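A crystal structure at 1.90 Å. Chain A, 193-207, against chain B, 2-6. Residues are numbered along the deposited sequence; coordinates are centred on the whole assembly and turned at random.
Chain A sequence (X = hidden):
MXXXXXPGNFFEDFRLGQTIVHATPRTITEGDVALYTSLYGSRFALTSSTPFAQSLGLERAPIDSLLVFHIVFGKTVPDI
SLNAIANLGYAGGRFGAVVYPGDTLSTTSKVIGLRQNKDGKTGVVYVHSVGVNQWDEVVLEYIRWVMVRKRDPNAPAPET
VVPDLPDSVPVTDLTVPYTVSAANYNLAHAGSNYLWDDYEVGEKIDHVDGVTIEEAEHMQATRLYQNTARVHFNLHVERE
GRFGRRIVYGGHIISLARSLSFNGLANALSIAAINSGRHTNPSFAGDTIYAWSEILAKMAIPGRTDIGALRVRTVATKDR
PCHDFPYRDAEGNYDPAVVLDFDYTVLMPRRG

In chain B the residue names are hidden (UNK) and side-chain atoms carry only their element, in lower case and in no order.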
# COMPACT_ATOMS: atom_id res chain seq x y z
N ASN A 193 -16.87 10.80 -24.27
CA ASN A 193 -18.11 10.90 -25.03
C ASN A 193 -18.35 9.71 -25.94
O ASN A 193 -19.47 9.49 -26.38
CB ASN A 193 -18.16 12.20 -25.83
CG ASN A 193 -18.21 13.42 -24.94
OD1 ASN A 193 -18.92 13.44 -23.93
ND2 ASN A 193 -17.46 14.46 -25.30
N TYR A 194 -17.29 8.93 -26.20
CA TYR A 194 -17.37 7.78 -27.09
C TYR A 194 -18.08 6.59 -26.44
O TYR A 194 -17.66 6.07 -25.41
CB TYR A 194 -15.97 7.39 -27.58
CG TYR A 194 -15.35 8.45 -28.47
CD1 TYR A 194 -15.81 8.64 -29.78
CD2 TYR A 194 -14.32 9.26 -28.01
CE1 TYR A 194 -15.26 9.61 -30.61
CE2 TYR A 194 -13.76 10.24 -28.83
CZ TYR A 194 -14.23 10.41 -30.12
OH TYR A 194 -13.68 11.37 -30.94
N LEU A 195 -19.17 6.17 -27.07
CA LEU A 195 -19.96 5.03 -26.60
C LEU A 195 -19.80 3.83 -27.54
O LEU A 195 -19.05 3.90 -28.53
CB LEU A 195 -21.43 5.43 -26.40
CG LEU A 195 -21.67 6.50 -25.33
CD1 LEU A 195 -23.14 6.94 -25.30
CD2 LEU A 195 -21.24 5.99 -23.96
N TRP A 196 -20.48 2.74 -27.23
CA TRP A 196 -20.39 1.49 -28.00
C TRP A 196 -20.58 1.73 -29.47
O TRP A 196 -19.81 1.22 -30.30
CB TRP A 196 -21.41 0.51 -27.44
CG TRP A 196 -21.56 -0.84 -28.11
CD1 TRP A 196 -20.82 -2.01 -27.86
CD2 TRP A 196 -22.59 -1.23 -29.10
NE1 TRP A 196 -21.30 -3.05 -28.63
CE2 TRP A 196 -22.36 -2.65 -29.39
CE3 TRP A 196 -23.62 -0.56 -29.76
CZ2 TRP A 196 -23.15 -3.34 -30.31
CZ3 TRP A 196 -24.41 -1.27 -30.67
CH2 TRP A 196 -24.17 -2.63 -30.95
N ASP A 197 -21.60 2.52 -29.81
CA ASP A 197 -21.93 2.85 -31.19
C ASP A 197 -20.78 3.51 -31.95
O ASP A 197 -20.72 3.40 -33.17
CB ASP A 197 -23.16 3.76 -31.25
CG ASP A 197 -24.27 3.29 -30.32
OD1 ASP A 197 -24.05 3.24 -29.09
OD2 ASP A 197 -25.38 2.99 -30.82
N ASP A 198 -19.87 4.19 -31.24
CA ASP A 198 -18.88 5.04 -31.89
C ASP A 198 -17.56 4.34 -32.22
O ASP A 198 -16.73 4.88 -32.96
CB ASP A 198 -18.60 6.29 -31.04
CG ASP A 198 -19.87 7.00 -30.61
OD1 ASP A 198 -20.76 7.21 -31.46
OD2 ASP A 198 -19.98 7.34 -29.42
N TYR A 199 -17.36 3.15 -31.67
CA TYR A 199 -16.15 2.39 -31.94
C TYR A 199 -16.26 1.64 -33.27
O TYR A 199 -17.34 1.16 -33.63
CB TYR A 199 -15.83 1.47 -30.75
CG TYR A 199 -15.24 2.24 -29.60
CD1 TYR A 199 -16.06 2.85 -28.65
CD2 TYR A 199 -13.85 2.42 -29.49
CE1 TYR A 199 -15.52 3.59 -27.61
CE2 TYR A 199 -13.30 3.16 -28.45
CZ TYR A 199 -14.14 3.73 -27.52
OH TYR A 199 -13.59 4.46 -26.50
N GLU A 200 -15.16 1.59 -34.01
CA GLU A 200 -15.13 0.96 -35.33
C GLU A 200 -14.36 -0.35 -35.25
O GLU A 200 -13.21 -0.38 -34.79
CB GLU A 200 -14.46 1.88 -36.36
CG GLU A 200 -15.25 3.15 -36.65
CD GLU A 200 -14.38 4.28 -37.18
OE1 GLU A 200 -13.48 4.01 -38.01
OE2 GLU A 200 -14.61 5.43 -36.77
N VAL A 201 -15.00 -1.43 -35.70
CA VAL A 201 -14.36 -2.76 -35.70
C VAL A 201 -13.11 -2.68 -36.58
O VAL A 201 -13.16 -2.15 -37.69
CB VAL A 201 -15.34 -3.83 -36.22
CG1 VAL A 201 -14.62 -5.17 -36.39
CG2 VAL A 201 -16.54 -3.98 -35.28
N GLY A 202 -12.01 -3.14 -36.05
CA GLY A 202 -10.73 -3.05 -36.71
C GLY A 202 -9.90 -1.83 -36.39
O GLY A 202 -8.76 -1.79 -36.69
N GLU A 203 -10.48 -0.87 -35.71
CA GLU A 203 -9.75 0.30 -35.34
C GLU A 203 -8.72 -0.00 -34.28
O GLU A 203 -8.91 -0.85 -33.46
CB GLU A 203 -10.66 1.44 -34.94
CG GLU A 203 -10.75 1.74 -33.49
CD GLU A 203 -11.61 2.93 -33.21
OE1 GLU A 203 -12.78 2.76 -32.93
OE2 GLU A 203 -11.11 4.04 -33.25
N LYS A 204 -7.61 0.70 -34.35
CA LYS A 204 -6.52 0.55 -33.41
C LYS A 204 -6.35 1.81 -32.61
O LYS A 204 -6.47 2.89 -33.13
CB LYS A 204 -5.23 0.20 -34.11
CG LYS A 204 -5.32 -1.07 -34.90
CD LYS A 204 -3.97 -1.60 -35.24
CE LYS A 204 -4.00 -2.24 -36.60
NZ LYS A 204 -3.24 -3.49 -36.54
N ILE A 205 -6.10 1.64 -31.33
CA ILE A 205 -6.04 2.75 -30.37
C ILE A 205 -4.71 2.75 -29.61
O ILE A 205 -4.41 1.81 -28.87
CB ILE A 205 -7.18 2.65 -29.35
CG1 ILE A 205 -8.53 2.55 -30.09
CG2 ILE A 205 -7.16 3.84 -28.40
CD1 ILE A 205 -9.68 2.14 -29.19
N ASP A 206 -3.93 3.82 -29.78
CA ASP A 206 -2.67 3.99 -29.07
C ASP A 206 -2.99 4.63 -27.72
O ASP A 206 -3.48 5.76 -27.69
CB ASP A 206 -1.75 4.89 -29.90
CG ASP A 206 -0.37 5.08 -29.30
OD1 ASP A 206 -0.13 4.70 -28.13
OD2 ASP A 206 0.50 5.62 -30.01
N HIS A 207 -2.72 3.93 -26.62
CA HIS A 207 -3.04 4.46 -25.28
C HIS A 207 -2.06 5.48 -24.76
O HIS A 207 -2.30 6.09 -23.70
CB HIS A 207 -3.29 3.33 -24.28
CG HIS A 207 -4.39 2.40 -24.69
ND1 HIS A 207 -5.64 2.85 -24.96
CD2 HIS A 207 -4.40 1.03 -24.94
CE1 HIS A 207 -6.41 1.81 -25.34
NE2 HIS A 207 -5.66 0.70 -25.32
N UNK B 2 -11.30 9.05 -36.20
CA UNK B 2 -11.12 10.09 -35.14
C UNK B 2 -10.59 9.50 -33.83
O UNK B 2 -11.26 8.69 -33.17
c UNK B 2 -12.41 10.88 -34.92
o UNK B 2 -13.49 10.02 -34.56
N UNK B 3 -9.39 9.93 -33.45
CA UNK B 3 -8.73 9.50 -32.22
C UNK B 3 -9.68 9.36 -31.02
O UNK B 3 -10.47 10.26 -30.72
c UNK B 3 -7.59 10.44 -31.88
N UNK B 4 -9.57 8.23 -30.34
CA UNK B 4 -10.41 7.93 -29.19
C UNK B 4 -9.76 8.41 -27.89
O UNK B 4 -10.37 8.39 -26.83
c UNK B 4 -12.99 6.36 -30.20
n UNK B 4 -13.22 5.81 -32.60
c UNK B 4 -11.53 5.90 -30.30
c UNK B 4 -10.70 6.43 -29.14
c UNK B 4 -13.87 5.74 -31.26
N UNK B 5 -8.51 8.86 -27.97
CA UNK B 5 -7.77 9.20 -26.77
C UNK B 5 -7.93 10.68 -26.38
O UNK B 5 -8.43 11.50 -27.16
o UNK B 5 -5.82 9.39 -28.16
c UNK B 5 -6.29 8.84 -26.93
c UNK B 5 -6.11 7.32 -26.94
N UNK B 6 -7.51 11.00 -25.16
CA UNK B 6 -7.66 12.35 -24.61
C UNK B 6 -6.29 13.01 -24.57
O UNK B 6 -5.49 12.69 -23.68
o UNK B 6 -8.04 14.69 -23.10
c UNK B 6 -8.44 13.65 -22.55
c UNK B 6 -8.31 12.29 -23.22
n UNK B 6 -9.02 13.65 -21.35
O HOH W 1 -4.02 7.87 -29.26

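Position 2 of chain B carries two side-chain atoms beyond the backbone, one carbon and then one oxygen, with no branch. The oxygen lies 3.9 Å from OH of Tyr A194, obliquely to the ring. A single carbon ending in a hydroxyl is serine. Ser B2 is exposed and poorly ordered.

Position 3 has one side-chain carbon and nothing more; that carbon touches nothing on this stretch of chain A, and the backbone O lies 3.4 Å from OH of Tyr A194. A lone carbon is alanine. The CA-to-CB bond of Ala B3 points away from chain A, and it is the backbone that faces the partner.

Position 4 shows four carbons in an unbranched row, ending in a nitrogen. The chain runs between two aromatic rings, and its nitrogen reaches the carboxylate of Glu A203. Four carbons capped by an amine make lysine. CD of Lys B4 sits over one face of the Tyr A194 ring, 3.7 Å from its centroid, while CE of Lys B4 lies 3.9 Å from the centroid of the Tyr A199 ring. At the tip, NZ of Lys B4 forms a salt bridge with Glu A203, donating to OE2 at 2.8 Å and weakly to OE1 at 3.1 Å. OE1 of Glu A203 also accepts from the backbone N of Glu A200 at 2.9 Å, across a type II turn, so the carboxylate is anchored within its own loop.

Position 5 has a first carbon bearing one oxygen and one further carbon. The methyl end lies 3.9 Å from CG2 of Ile A205, and the oxygen faces a water. A branch of one hydroxyl and one methyl is threonine. OG1 of Thr B5 is 2.6 Å from water 1, which donates to the backbone O of Asp A206 at 2.7 Å; CG2 of Thr B5 also comes within 3.1 Å of that same O.

Position 6 has two carbons in sequence, the second carrying an oxygen and a nitrogen, and touches nothing on this stretch of chain A. The short amide is asparagine; the side chain of Asn B6 stays out of reach.

The contact works through one long side chain. Lys B4 gives up far more surface than its neighbours: its aliphatic length packs on tyrosine faces, and its charge is paid for by a carboxylate already held in place. Thr B5 adds a smaller contact, joining methyl packing to a water bridge. The rule to read here is that a buried lysine is served along its whole length.

Chain B (2-6) SAKTN
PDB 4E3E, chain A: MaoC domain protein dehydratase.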